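Local coordinates for protein BT_4661 (Bacteroides thetaiotaomicron, PDB 4AK2) that binds heparin and heparan sulphate, probably at the cell surface, as a SusE-like glycan-binding protein of the heparin utilisation locus, at residues Phe156-Arg161 against Gly249-Asp254; Val123-Thr128 against Pro145-Gly150. All blocks are in the same frame, centred on the assembly; numbering follows the deposited sequence.

How the interactions relate
Both interactions lie in the ligand-binding part of the protein, close together, with their centres about 13 Å apart. Interaction 2 is complete before interaction 1 begins: 123-128 meets 145-150, and further along the chain 156-161 pairs with 249-254. Interaction 1 is a strand pair inside a mixed sheet and carries two glycan-pocket residues. Interaction 2 joins two loops beside it. The two touch through side chains. Leu-158 CD2 lies 3.4 Å from Tyr-127 OH, and Tyr-253 CE1 lies 3.5 Å from Val-123 CG2. The loop pair therefore covers part of the apolar face of the strands, at Leu-158 and Tyr-253, while Arg-161 and Gln-250 reach the heparin sugars.

Interaction 1: Phe156-Arg161 against Gly249-Asp254; sequences FRLDYR and GQITYD. With SGN (2-deoxy-6-O-sulfo-2-(sulfoamino)-alpha-D-glucopyranose), chain B; IDS (2-O-sulfo-alpha-L-idopyranuronic acid), chain C.
Tyr-160 lies against Ile-251 in an antiparallel strand pair, 157-161 with 249-254, within a mixed beta-sheet. Ile-251 CG1 sits over one face of the tyrosine ring, 3.8 Å from its centroid, in a CH-pi contact. Beside it Leu-158 CD1 packs tightly on Ile-251 CG2, at 3.3 Å. Phe-156 adds CZ against Tyr-253 CB; the ring planes are 27° apart and offset so far that they hardly overlap. Ile-222 of strand 220-222 covers Leu-158, Tyr-160 and Ile-251.

The backbone sets this register. Arg-157 and Asp-254 exchange two hydrogen bonds, as do Asp-159 and Thr-252. Arg-161 N adds a fifth, to Gln-250 O at 2.8 Å. On the face with Asp-159 and Thr-252, the Asp-159 carboxylate is held by Arg-203, Ser-207 and Tyr-208.

Arg-161 and Gln-250 belong to the glycan pocket. Arg-161 CG, anti to the backbone N (chi1 -179°), lies 3.9 Å from Thr-252 CG2. Both NH1 and NH2 donate to O3 of the SGN sugar at the guanidinium edge, while oxygen O1S of the N-sulfo group lies over the centre of its face. Gln-261 O accepts from NE and steadies the group. An alanine in place of Arg-161 would probably leave SGN O3 without these two donors, O1S without the guanidinium beneath it, and Gln-261 O without the NE bond. Gln-250 OE1 takes a bond from Arg-162, which fixes the amide's turn. Its other end, NE2, donates to sulfate oxygen O2S of the IDS sugar at 2.9 Å, with an N-H...O angle of 163°.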
ATOM      1  N   PHE A 156      -9.565  -0.671 -22.023  1.00 16.59           N
ATOM      2  CA  PHE A 156      -8.629  -0.197 -20.996  1.00 15.58           C
ATOM      3  C   PHE A 156      -7.581  -1.281 -20.762  1.00 14.59           C
ATOM      4  O   PHE A 156      -7.906  -2.470 -20.745  1.00 15.23           O
ATOM      5  CB  PHE A 156      -9.401   0.097 -19.716  1.00 15.90           C
ATOM      6  CG  PHE A 156      -8.640   0.899 -18.692  1.00 15.07           C
ATOM      7  CD1 PHE A 156      -8.351   2.250 -18.928  1.00 15.92           C
ATOM      8  CD2 PHE A 156      -8.227   0.323 -17.474  1.00 14.17           C
ATOM      9  CE1 PHE A 156      -7.687   3.000 -17.974  1.00 16.26           C
ATOM     10  CE2 PHE A 156      -7.561   1.094 -16.511  1.00 14.91           C
ATOM     11  CZ  PHE A 156      -7.290   2.436 -16.777  1.00 16.38           C
ATOM     12  N   ARG A 157      -6.316  -0.869 -20.641  1.00 14.43           N
ATOM     13  CA  ARG A 157      -5.217  -1.775 -20.254  1.00 14.67           C
ATOM     14  C   ARG A 157      -4.410  -1.118 -19.147  1.00 13.29           C
ATOM     15  O   ARG A 157      -4.238   0.099 -19.162  1.00 14.94           O
ATOM     16  CB  ARG A 157      -4.293  -2.125 -21.450  1.00 16.62           C
ATOM     17  CG  ARG A 157      -5.019  -2.798 -22.621  1.00 16.52           C
ATOM     18  CD  ARG A 157      -5.566  -4.203 -22.311  1.00 17.04           C
ATOM     19  NE  ARG A 157      -6.167  -4.799 -23.498  1.00 19.73           N
ATOM     20  CZ  ARG A 157      -7.406  -4.590 -23.894  1.00 20.41           C
ATOM     21  NH1 ARG A 157      -8.235  -3.843 -23.172  1.00 22.63           N
ATOM     22  NH2 ARG A 157      -7.834  -5.190 -24.998  1.00 25.55           N
ATOM     23  N   LEU A 158      -3.920  -1.907 -18.195  1.00 12.93           N
ATOM     24  CA  LEU A 158      -3.350  -1.371 -16.947  1.00 13.58           C
ATOM     25  C   LEU A 158      -2.226  -2.300 -16.482  1.00 11.97           C
ATOM     26  O   LEU A 158      -2.407  -3.509 -16.430  1.00 12.86           O
ATOM     27  CB  LEU A 158      -4.479  -1.340 -15.899  1.00 12.77           C
ATOM     28  CG  LEU A 158      -4.122  -0.632 -14.582  1.00 13.34           C
ATOM     29  CD1 LEU A 158      -3.954   0.886 -14.796  1.00 14.70           C
ATOM     30  CD2 LEU A 158      -5.209  -0.859 -13.554  1.00 13.55           C
ATOM     31  N   ASP A 159      -1.029  -1.764 -16.230  1.00 12.90           N
ATOM     32  CA  ASP A 159       0.098  -2.642 -15.886  1.00 12.64           C
ATOM     33  C   ASP A 159       1.131  -1.943 -15.041  1.00 11.83           C
ATOM     34  O   ASP A 159       1.420  -0.765 -15.297  1.00 12.84           O
ATOM     35  CB  ASP A 159       0.752  -3.131 -17.183  1.00 12.92           C
ATOM     36  CG  ASP A 159       1.485  -4.443 -17.066  1.00 13.60           C
ATOM     37  OD1 ASP A 159       1.065  -5.303 -16.275  1.00 14.38           O
ATOM     38  OD2 ASP A 159       2.494  -4.650 -17.801  1.00 16.65           O
ATOM     39  N   TYR A 160       1.687  -2.636 -14.051  1.00 11.10           N
ATOM     40  CA  TYR A 160       2.854  -2.084 -13.349  1.00 12.24           C
ATOM     41  C   TYR A 160       3.951  -1.769 -14.348  1.00 12.74           C
ATOM     42  O   TYR A 160       4.124  -2.421 -15.376  1.00 12.43           O
ATOM     43  CB  TYR A 160       3.346  -3.066 -12.302  1.00 13.43           C
ATOM     44  CG  TYR A 160       2.556  -3.070 -10.997  1.00 12.06           C
ATOM     45  CD1 TYR A 160       2.895  -2.208  -9.968  1.00 13.40           C
ATOM     46  CD2 TYR A 160       1.479  -3.965 -10.783  1.00 12.27           C
ATOM     47  CE1 TYR A 160       2.217  -2.189  -8.750  1.00 11.84           C
ATOM     48  CE2 TYR A 160       0.815  -3.947  -9.596  1.00 12.59           C
ATOM     49  CZ  TYR A 160       1.159  -3.105  -8.580  1.00 11.27           C
ATOM     50  OH  TYR A 160       0.484  -3.150  -7.372  1.00 12.23           O
ATOM     51  N   ARG A 161       4.748  -0.765 -13.962  1.00 12.69           N
ATOM     52  CA  ARG A 161       5.792  -0.196 -14.875  1.00 12.34           C
ATOM     53  C   ARG A 161       7.153   0.072 -14.254  1.00 11.69           C
ATOM     54  O   ARG A 161       8.182  -0.286 -14.870  1.00 13.38           O
ATOM     55  CB  ARG A 161       5.280   1.069 -15.577  1.00 13.14           C
ATOM     56  CG  ARG A 161       6.261   1.746 -16.562  1.00 14.17           C
ATOM     57  CD  ARG A 161       6.700   0.785 -17.666  1.00 14.59           C
ATOM     58  NE  ARG A 161       7.610   1.435 -18.614  1.00 16.82           N
ATOM     59  CZ  ARG A 161       8.921   1.558 -18.421  1.00 16.61           C
ATOM     60  NH1 ARG A 161       9.497   1.086 -17.305  1.00 17.26           N
ATOM     61  NH2 ARG A 161       9.654   2.200 -19.319  1.00 20.78           N
ATOM     62  N   GLY A 249       4.092   0.431  -6.394  1.00 10.95           N
ATOM     63  CA  GLY A 249       4.751   0.606  -7.724  1.00 12.17           C
ATOM     64  C   GLY A 249       3.924   1.494  -8.573  1.00 11.82           C
ATOM     65  O   GLY A 249       2.712   1.601  -8.411  1.00 12.77           O
ATOM     66  N   GLN A 250       4.541   2.194  -9.537  1.00 11.93           N
ATOM     67  CA  GLN A 250       3.809   2.943 -10.524  1.00 12.05           C
ATOM     68  C   GLN A 250       3.163   2.012 -11.518  1.00 11.32           C
ATOM     69  O   GLN A 250       3.786   1.039 -11.990  1.00 12.24           O
ATOM     70  CB  GLN A 250       4.751   3.937 -11.261  1.00 13.84           C
ATOM     71  CG  GLN A 250       3.936   4.877 -12.117  1.00 14.50           C
ATOM     72  CD  GLN A 250       4.829   5.675 -13.059  1.00 14.53           C
ATOM     73  OE1 GLN A 250       5.097   5.209 -14.166  1.00 15.12           O
ATOM     74  NE2 GLN A 250       5.343   6.840 -12.591  1.00 16.60           N
ATOM     75  N   ILE A 251       1.917   2.367 -11.851  1.00 12.10           N
ATOM     76  CA  ILE A 251       1.093   1.613 -12.806  1.00 12.86           C
ATOM     77  C   ILE A 251       0.744   2.558 -13.977  1.00 12.61           C
ATOM     78  O   ILE A 251       0.491   3.752 -13.761  1.00 13.39           O
ATOM     79  CB  ILE A 251      -0.193   1.074 -12.112  1.00 12.98           C
ATOM     80  CG1 ILE A 251       0.187   0.080 -11.019  1.00 12.69           C
ATOM     81  CG2 ILE A 251      -1.132   0.414 -13.112  1.00 17.06           C
ATOM     82  CD1 ILE A 251      -0.980  -0.252 -10.066  1.00 14.68           C
ATOM     83  N   THR A 252       0.839   2.049 -15.200  1.00 13.05           N
ATOM     84  CA  THR A 252       0.504   2.849 -16.369  1.00 13.09           C
ATOM     85  C   THR A 252      -0.738   2.296 -17.039  1.00 12.82           C
ATOM     86  O   THR A 252      -1.075   1.101 -16.877  1.00 13.94           O
ATOM     87  CB  THR A 252       1.667   2.932 -17.373  1.00 14.86           C
ATOM     88  OG1 THR A 252       2.020   1.626 -17.823  1.00 15.01           O
ATOM     89  CG2 THR A 252       2.876   3.582 -16.688  1.00 16.10           C
ATOM     90  N   TYR A 253      -1.428   3.124 -17.803  1.00 13.95           N
ATOM     91  CA  TYR A 253      -2.642   2.647 -18.490  1.00 14.41           C
ATOM     92  C   TYR A 253      -2.662   3.164 -19.908  1.00 14.81           C
ATOM     93  O   TYR A 253      -1.939   4.102 -20.266  1.00 16.26           O
ATOM     94  CB  TYR A 253      -3.928   3.041 -17.750  1.00 14.36           C
ATOM     95  CG  TYR A 253      -4.141   4.532 -17.599  1.00 13.79           C
ATOM     96  CD1 TYR A 253      -4.712   5.281 -18.642  1.00 15.69           C
ATOM     97  CD2 TYR A 253      -3.874   5.172 -16.389  1.00 14.97           C
ATOM     98  CE1 TYR A 253      -4.936   6.642 -18.505  1.00 15.43           C
ATOM     99  CE2 TYR A 253      -4.081   6.540 -16.245  1.00 14.92           C
ATOM    100  CZ  TYR A 253      -4.651   7.254 -17.287  1.00 14.82           C
ATOM    101  OH  TYR A 253      -4.880   8.594 -17.128  1.00 17.29           O
ATOM    102  N   ASP A 254      -3.489   2.496 -20.713  1.00 15.45           N
ATOM    103  CA  ASP A 254      -3.751   2.825 -22.091  1.00 16.16           C
ATOM    104  C   ASP A 254      -5.255   2.701 -22.310  1.00 14.66           C
ATOM    105  O   ASP A 254      -5.859   1.743 -21.822  1.00 17.17           O
ATOM    106  CB  ASP A 254      -2.944   1.861 -22.982  1.00 17.55           C
ATOM    107  CG  ASP A 254      -3.048   2.162 -24.473  1.00 18.91           C
ATOM    108  OD1 ASP A 254      -4.044   1.783 -25.112  1.00 20.19           O
ATOM    109  OD2 ASP A 254      -2.118   2.745 -25.036  1.00 21.61           O
TER
HETATM  110  C1  SGN B   1      13.936  -1.532 -18.168  1.00 19.32           C
HETATM  111  C2  SGN B   1      12.813  -0.522 -17.913  1.00 17.91           C
HETATM  112  C3  SGN B   1      13.387   0.893 -18.048  1.00 18.01           C
HETATM  113  C4  SGN B   1      14.609   1.068 -17.164  1.00 17.96           C
HETATM  114  C5  SGN B   1      15.674   0.007 -17.459  1.00 19.14           C
HETATM  115  C6  SGN B   1      16.787   0.075 -16.407  1.00 21.59           C
HETATM  116  N2  SGN B   1      11.710  -0.777 -18.832  1.00 19.63           N
HETATM  117  O1  SGN B   1      14.327  -1.514 -19.538  1.00 22.45           O
HETATM  118  O3  SGN B   1      12.360   1.801 -17.647  1.00 21.65           O
HETATM  119  O4  SGN B   1      15.257   2.306 -17.501  1.00 17.90           O
HETATM  120  O5  SGN B   1      15.043  -1.265 -17.308  1.00 19.25           O
HETATM  121  O6  SGN B   1      17.794  -0.874 -16.705  1.00 28.25           O
HETATM  122  S1  SGN B   1      10.620  -1.915 -18.598  1.00 19.39           S
HETATM  123  O1S SGN B   1       9.445  -1.555 -19.360  1.00 20.90           O
HETATM  124  O2S SGN B   1      11.095  -3.229 -18.946  1.00 21.99           O
HETATM  125  O3S SGN B   1      10.306  -1.894 -17.066  1.00 19.43           O
HETATM  126  S2  SGN B   1      18.936  -1.116 -15.700  1.00 44.10           S
HETATM  127  O4S SGN B   1      19.774   0.081 -15.635  1.00 51.65           O
HETATM  128  O5S SGN B   1      19.798  -2.367 -16.322  1.00 68.35           O
HETATM  129  O6S SGN B   1      18.336  -1.545 -14.429  1.00 41.79           O
HETATM  130  C1  IDS C   4      10.689  10.128 -14.003  1.00 17.87           C
HETATM  131  C2  IDS C   4       9.422   9.580 -13.399  1.00 18.09           C
HETATM  132  C3  IDS C   4       9.549   9.146 -11.915  1.00 17.47           C
HETATM  133  C4  IDS C   4      10.295  10.185 -11.089  1.00 19.79           C
HETATM  134  C5  IDS C   4      11.614  10.487 -11.811  1.00 19.18           C
HETATM  135  C6  IDS C   4      12.509  11.375 -11.004  1.00 20.61           C
HETATM  136  O2  IDS C   4       8.381  10.543 -13.620  1.00 19.29           O
HETATM  137  O3  IDS C   4      10.256   7.899 -11.865  1.00 20.23           O
HETATM  138  O4  IDS C   4       9.459  11.345 -11.002  1.00 20.99           O
HETATM  139  O5  IDS C   4      11.323  11.028 -13.105  1.00 18.57           O
HETATM  140  O6A IDS C   4      12.843  10.959  -9.872  1.00 24.10           O
HETATM  141  O6B IDS C   4      12.883  12.467 -11.468  1.00 21.45           O
HETATM  142  S   IDS C   4       6.899  10.150 -13.619  1.00 19.68           S
HETATM  143  O1S IDS C   4       6.265  11.197 -14.432  1.00 24.21           O
HETATM  144  O2S IDS C   4       6.817   8.811 -14.211  1.00 17.88           O
HETATM  145  O3S IDS C   4       6.454  10.164 -12.194  1.00 21.35           O
HETATM  146  O   HOH W   1       1.489  -1.511  -5.388  1.00 12.33           O
HETATM  147  O   HOH W   2       3.515  -1.019 -17.850  1.00 15.22           O

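Interaction 2: Val123-Thr128 against Pro145-Gly150; sequences VQLEYT and PSLGAG
Glu-126 and Ser-146 form the single antiparallel bridge, a hydrogen-bonded pair, of a contact between two irregular loop segments. Segment 123-128 leads from strand 105-115 toward strand 131-134. The other loop, 145-150, comes before strand 157-161. Glu-126 N gives a nearly straight bond to Ser-146 O (3.0 Å, 170°), and Ser-146 N returns one to Glu-126 O. Gln-124 N also donates to Leu-147 O at 2.9 Å, from well above the carbonyl plane.

The apolar side is carried by Tyr-127, Pro-145 and two leucines. Pro-145 lies on one face of the tyrosine ring. Its CB stands over the ring centre, 3.5 Å from the centroid, while CD meets the rim at CE2. The first torsion of Tyr-127 (chi1 -72°) sets CG beside the backbone N, and the ring runs alongside the proline. The Tyr-127 hydroxyl bonds to Phe-227 O, which fixes the far end. Leu-125 CD1 lies 3.7 Å from Leu-147 CD2. Beyond them Leu-125 reaches Val-269 and Pro-271 of strand 268-276.

Water is part of the polar side. One molecule donates to Gln-124 O at 2.8 Å. Another joins Glu-126 O and Thr-128 OG1. The Glu-126 carboxylate is held by Ser-116. Gly-148 passes close to Gln-124 N, where a CB would clash. Its own backbone angles would also jam a CB against Leu-147 O. The contact thus has an apolar side turned to the sheet and a hydrated polar side, with backbone bonds joining the loops between them.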
ATOM      1  N   VAL A 123      -9.578   9.472 -16.986  1.00 17.62           N
ATOM      2  CA  VAL A 123      -9.459   8.338 -16.074  1.00 17.51           C
ATOM      3  C   VAL A 123      -9.400   8.862 -14.651  1.00 17.42           C
ATOM      4  O   VAL A 123      -8.711   9.827 -14.343  1.00 17.93           O
ATOM      5  CB  VAL A 123      -8.199   7.497 -16.393  1.00 17.01           C
ATOM      6  CG1 VAL A 123      -7.861   6.462 -15.309  1.00 18.28           C
ATOM      7  CG2 VAL A 123      -8.340   6.861 -17.759  1.00 19.40           C
ATOM      8  N   GLN A 124     -10.175   8.230 -13.780  1.00 18.08           N
ATOM      9  CA  GLN A 124     -10.122   8.529 -12.360  1.00 16.61           C
ATOM     10  C   GLN A 124      -9.965   7.165 -11.671  1.00 16.19           C
ATOM     11  O   GLN A 124     -10.936   6.513 -11.273  1.00 18.15           O
ATOM     12  CB  GLN A 124     -11.400   9.236 -11.927  1.00 19.66           C
ATOM     13  CG  GLN A 124     -11.365   9.725 -10.488  1.00 19.06           C
ATOM     14  CD  GLN A 124     -12.609  10.486 -10.126  1.00 26.11           C
ATOM     15  OE1 GLN A 124     -13.112  11.306 -10.904  1.00 26.60           O
ATOM     16  NE2 GLN A 124     -13.133  10.211  -8.936  1.00 35.11           N
ATOM     17  N   LEU A 125      -8.725   6.685 -11.568  1.00 16.69           N
ATOM     18  CA  LEU A 125      -8.528   5.282 -11.171  1.00 15.01           C
ATOM     19  C   LEU A 125      -8.483   5.151  -9.651  1.00 14.17           C
ATOM     20  O   LEU A 125      -7.569   5.664  -9.012  1.00 16.24           O
ATOM     21  CB  LEU A 125      -7.220   4.754 -11.785  1.00 15.99           C
ATOM     22  CG  LEU A 125      -6.887   3.273 -11.486  1.00 15.05           C
ATOM     23  CD1 LEU A 125      -7.943   2.340 -12.120  1.00 16.15           C
ATOM     24  CD2 LEU A 125      -5.528   2.954 -12.072  1.00 17.27           C
ATOM     25  N   GLU A 126      -9.475   4.449  -9.084  1.00 14.39           N
ATOM     26  CA  GLU A 126      -9.597   4.357  -7.646  1.00 13.46           C
ATOM     27  C   GLU A 126      -9.873   2.919  -7.206  1.00 12.54           C
ATOM     28  O   GLU A 126     -10.896   2.312  -7.580  1.00 15.06           O
ATOM     29  CB  GLU A 126     -10.738   5.265  -7.121  1.00 16.22           C
ATOM     30  CG  GLU A 126     -10.424   6.732  -7.366  1.00 17.33           C
ATOM     31  CD  GLU A 126     -11.378   7.679  -6.676  1.00 20.72           C
ATOM     32  OE1 GLU A 126     -12.422   7.209  -6.165  1.00 30.79           O
ATOM     33  OE2 GLU A 126     -11.116   8.895  -6.657  1.00 18.41           O
ATOM     34  N   TYR A 127      -8.997   2.366  -6.385  1.00 12.51           N
ATOM     35  CA  TYR A 127      -9.248   1.100  -5.714  1.00 11.52           C
ATOM     36  C   TYR A 127      -9.820   1.455  -4.332  1.00 12.65           C
ATOM     37  O   TYR A 127      -9.230   2.274  -3.606  1.00 12.73           O
ATOM     38  CB  TYR A 127      -7.922   0.355  -5.503  1.00 12.67           C
ATOM     39  CG  TYR A 127      -7.323  -0.223  -6.776  1.00 11.29           C
ATOM     40  CD1 TYR A 127      -6.529   0.540  -7.624  1.00 12.78           C
ATOM     41  CD2 TYR A 127      -7.582  -1.533  -7.147  1.00 12.14           C
ATOM     42  CE1 TYR A 127      -5.987   0.020  -8.776  1.00 12.28           C
ATOM     43  CE2 TYR A 127      -7.057  -2.086  -8.301  1.00 12.34           C
ATOM     44  CZ  TYR A 127      -6.262  -1.288  -9.133  1.00 11.69           C
ATOM     45  OH  TYR A 127      -5.745  -1.818 -10.317  1.00 13.51           O
ATOM     46  N   THR A 128     -10.927   0.834  -3.982  1.00 13.41           N
ATOM     47  CA  THR A 128     -11.548   1.079  -2.666  1.00 12.73           C
ATOM     48  C   THR A 128     -11.820  -0.284  -2.057  1.00 11.72           C
ATOM     49  O   THR A 128     -12.828  -0.920  -2.428  1.00 13.70           O
ATOM     50  CB  THR A 128     -12.853   1.884  -2.826  1.00 14.28           C
ATOM     51  OG1 THR A 128     -12.562   3.139  -3.441  1.00 17.28           O
ATOM     52  CG2 THR A 128     -13.543   2.107  -1.470  1.00 16.05           C
ATOM     53  N   PRO A 145     -10.966  -1.925  -9.375  1.00 12.67           N
ATOM     54  CA  PRO A 145     -11.033  -0.492  -9.230  1.00 12.65           C
ATOM     55  C   PRO A 145     -12.190   0.117 -10.021  1.00 13.60           C
ATOM     56  O   PRO A 145     -12.673  -0.493 -10.994  1.00 16.80           O
ATOM     57  CB  PRO A 145      -9.707  -0.022  -9.852  1.00 13.96           C
ATOM     58  CG  PRO A 145      -9.374  -1.077 -10.890  1.00 14.31           C
ATOM     59  CD  PRO A 145      -9.903  -2.369 -10.279  1.00 13.71           C
ATOM     60  N   SER A 146     -12.609   1.315  -9.644  1.00 14.49           N
ATOM     61  CA  SER A 146     -13.428   2.108 -10.552  0.50 14.74           C
ATOM     62  C   SER A 146     -12.475   2.885 -11.468  1.00 15.85           C
ATOM     63  O   SER A 146     -11.361   3.284 -11.069  1.00 16.15           O
ATOM     64  CB  SER A 146     -14.357   3.051  -9.795  0.50 14.24           C
ATOM     65  OG  SER A 146     -13.617   3.804  -8.855  0.50 14.73           O
ATOM     66  N   LEU A 147     -12.899   3.069 -12.712  1.00 17.79           N
ATOM     67  CA  LEU A 147     -12.033   3.656 -13.740  1.00 17.06           C
ATOM     68  C   LEU A 147     -12.335   5.108 -14.033  1.00 17.80           C
ATOM     69  O   LEU A 147     -11.474   5.803 -14.571  1.00 20.96           O
ATOM     70  CB  LEU A 147     -12.140   2.864 -15.052  1.00 18.70           C
ATOM     71  CG  LEU A 147     -11.922   1.346 -14.975  1.00 19.34           C
ATOM     72  CD1 LEU A 147     -11.938   0.739 -16.367  1.00 20.46           C
ATOM     73  CD2 LEU A 147     -10.626   0.990 -14.245  1.00 19.21           C
ATOM     74  N   GLY A 148     -13.563   5.544 -13.754  1.00 19.98           N
ATOM     75  CA  GLY A 148     -14.013   6.892 -14.058  1.00 22.72           C
ATOM     76  C   GLY A 148     -15.198   6.870 -15.009  1.00 22.94           C
ATOM     77  O   GLY A 148     -15.329   5.966 -15.842  1.00 21.54           O
ATOM     78  N   ALA A 149     -16.072   7.863 -14.900  1.00 26.94           N
ATOM     79  CA  ALA A 149     -17.191   8.017 -15.841  1.00 28.10           C
ATOM     80  C   ALA A 149     -16.702   8.107 -17.299  1.00 23.78           C
ATOM     81  O   ALA A 149     -15.752   8.852 -17.605  1.00 26.94           O
ATOM     82  CB  ALA A 149     -18.028   9.236 -15.478  1.00 35.61           C
ATOM     83  N   GLY A 150     -17.323   7.335 -18.183  1.00 23.12           N
ATOM     84  CA  GLY A 150     -17.053   7.450 -19.617  1.00 21.44           C
ATOM     85  C   GLY A 150     -15.941   6.537 -20.114  1.00 18.63           C
ATOM     86  O   GLY A 150     -15.701   6.473 -21.318  1.00 21.58           O
TER
HETATM   87  O   HOH W   3     -13.302   6.354  -9.787  1.00 23.01           O
HETATM   88  O   HOH W   4     -13.565   2.595  -6.225  1.00 23.54           O